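Local structure of flavohemoprotein (4EH1) at residues Asn151-His156 and Val175-Glu180. The protein probably detoxifies nitric oxide to nitrate with O2 and NAD(P)H, this chain being its C-terminal FAD- and NAD(P)H-binding reductase domain. Residues are numbered along the deposited sequence; the frame is centred on the assembly and turned at random.
Sequences NSAKEH and VWYRDE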
# COMPACT_ATOMS: atom_id res chain seq x y z
N ASN A 151 -10.43 -16.54 -2.28
CA ASN A 151 -9.88 -17.61 -3.08
C ASN A 151 -8.68 -18.31 -2.43
O ASN A 151 -8.47 -19.50 -2.63
CB ASN A 151 -9.48 -17.09 -4.46
CG ASN A 151 -10.68 -16.62 -5.27
OD1 ASN A 151 -11.80 -17.05 -5.03
ND2 ASN A 151 -10.44 -15.73 -6.23
N SER A 152 -7.88 -17.54 -1.69
CA SER A 152 -6.62 -18.02 -1.14
C SER A 152 -6.02 -17.04 -0.13
O SER A 152 -6.54 -15.92 0.04
CB SER A 152 -5.61 -18.24 -2.27
OG SER A 152 -5.25 -17.00 -2.87
N ALA A 153 -4.91 -17.45 0.48
CA ALA A 153 -4.23 -16.63 1.46
C ALA A 153 -3.87 -15.27 0.86
O ALA A 153 -4.09 -14.24 1.49
CB ALA A 153 -2.95 -17.35 2.02
N LYS A 154 -3.34 -15.26 -0.36
CA LYS A 154 -2.95 -13.97 -0.94
C LYS A 154 -4.13 -13.03 -1.23
O LYS A 154 -3.95 -11.83 -1.40
CB LYS A 154 -2.10 -14.13 -2.18
CG LYS A 154 -2.85 -14.56 -3.45
CD LYS A 154 -1.90 -14.42 -4.65
CE LYS A 154 -2.62 -14.73 -5.98
NZ LYS A 154 -3.06 -16.16 -6.07
N GLU A 155 -5.33 -13.57 -1.30
CA GLU A 155 -6.48 -12.70 -1.53
C GLU A 155 -7.27 -12.45 -0.23
O GLU A 155 -8.41 -12.01 -0.26
CB GLU A 155 -7.40 -13.28 -2.63
CG GLU A 155 -6.76 -13.41 -3.98
CD GLU A 155 -7.78 -13.70 -5.11
OE1 GLU A 155 -8.88 -13.09 -5.15
OE2 GLU A 155 -7.48 -14.56 -5.97
N HIS A 156 -6.68 -12.76 0.91
CA HIS A 156 -7.43 -12.72 2.15
C HIS A 156 -7.45 -11.26 2.68
O HIS A 156 -6.63 -10.88 3.52
CB HIS A 156 -6.76 -13.66 3.16
CG HIS A 156 -7.49 -13.79 4.46
ND1 HIS A 156 -7.17 -14.76 5.40
CD2 HIS A 156 -8.50 -13.07 5.00
CE1 HIS A 156 -7.98 -14.65 6.44
NE2 HIS A 156 -8.79 -13.63 6.23
N VAL A 175 -13.02 -18.48 8.35
CA VAL A 175 -12.61 -18.15 7.00
C VAL A 175 -12.58 -19.40 6.06
O VAL A 175 -12.21 -20.48 6.48
CB VAL A 175 -11.25 -17.48 7.03
CG1 VAL A 175 -10.68 -17.35 5.61
CG2 VAL A 175 -11.36 -16.07 7.73
N TRP A 176 -13.01 -19.23 4.80
CA TRP A 176 -12.92 -20.27 3.77
C TRP A 176 -12.00 -19.81 2.62
O TRP A 176 -12.08 -18.65 2.17
CB TRP A 176 -14.30 -20.57 3.17
CG TRP A 176 -15.25 -21.32 4.04
CD1 TRP A 176 -15.57 -22.63 3.96
CD2 TRP A 176 -16.02 -20.79 5.12
NE1 TRP A 176 -16.48 -22.96 4.92
CE2 TRP A 176 -16.79 -21.85 5.64
CE3 TRP A 176 -16.13 -19.52 5.70
CZ2 TRP A 176 -17.66 -21.68 6.72
CZ3 TRP A 176 -17.01 -19.35 6.76
CH2 TRP A 176 -17.77 -20.43 7.25
N TYR A 177 -11.13 -20.70 2.14
CA TYR A 177 -10.30 -20.42 0.96
C TYR A 177 -10.81 -21.37 -0.10
O TYR A 177 -10.88 -22.59 0.11
CB TYR A 177 -8.82 -20.70 1.21
CG TYR A 177 -8.05 -19.73 2.10
CD1 TYR A 177 -8.59 -18.49 2.46
CD2 TYR A 177 -6.77 -20.05 2.56
CE1 TYR A 177 -7.87 -17.59 3.28
CE2 TYR A 177 -6.05 -19.17 3.38
CZ TYR A 177 -6.62 -17.94 3.74
OH TYR A 177 -5.91 -17.05 4.54
N ARG A 178 -11.21 -20.81 -1.24
CA ARG A 178 -11.75 -21.64 -2.31
C ARG A 178 -10.69 -22.56 -2.92
O ARG A 178 -10.99 -23.69 -3.28
CB ARG A 178 -12.31 -20.77 -3.43
CG ARG A 178 -13.06 -21.51 -4.50
CD ARG A 178 -13.35 -20.56 -5.63
NE ARG A 178 -12.15 -20.27 -6.41
CZ ARG A 178 -12.07 -19.29 -7.30
NH1 ARG A 178 -13.13 -18.53 -7.52
NH2 ARG A 178 -10.95 -19.08 -7.96
N ASP A 179 -9.45 -22.09 -3.01
CA ASP A 179 -8.47 -22.81 -3.84
C ASP A 179 -7.31 -23.48 -3.10
O ASP A 179 -6.45 -24.06 -3.74
CB ASP A 179 -7.90 -21.88 -4.92
CG ASP A 179 -8.96 -21.36 -5.84
OD1 ASP A 179 -9.93 -22.10 -6.08
OD2 ASP A 179 -8.83 -20.20 -6.32
N GLU A 180 -7.23 -23.36 -1.79
CA GLU A 180 -6.15 -24.03 -1.08
C GLU A 180 -6.55 -24.24 0.38
O GLU A 180 -7.57 -23.73 0.83
CB GLU A 180 -4.84 -23.22 -1.20
CG GLU A 180 -4.94 -21.80 -0.60
CD GLU A 180 -3.70 -20.92 -0.87
OE1 GLU A 180 -2.95 -21.21 -1.84
OE2 GLU A 180 -3.47 -19.95 -0.13
O HOH W 1 -12.91 -15.21 -8.48
O HOH W 2 -2.13 -17.70 -1.41
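Tyr177 lies flat against the backbone of Ser152 and Ala153, where the beta-alpha-beta crossover of strand 144-150, helix 159-169 and strand 172-177 brings two C-terminal strand ends together in the NAD-binding domain. Ser152 C sits 3.8 Å above the centre of the phenol ring, and Ala153 N is offset toward the rim of the same face. His156 ND1 meets the edge of the phenol in its plane, in a hydrogen bond to Tyr177 OH (2.8 Å). The imidazole also meets Val175 tip to tip, through CG2.

Two bonds tie 151-153 to the loop after strand 172-177: Asp179 N to Asn151 O (2.8 Å), and a nearly straight one from Ala153 N to Glu180 OE2 (169°), from above the carboxylate plane. OE2 takes the Lys154 amide through a water.

Further out, Arg178 grips Asp179 side-on, with NE to OD1 and NH2 to OD2, which limits rotation of the guanidinium. The Asn151 side chain, about 7 Å from Gly123 of the probable NADP(+) site, stacks its amide on that group, planes 27° apart, and is held by ND2 to Glu155 OE2 (3.2 Å); Asn151 OD1 lies 3.1 Å above the guanidinium plane of Arg178, over its centre.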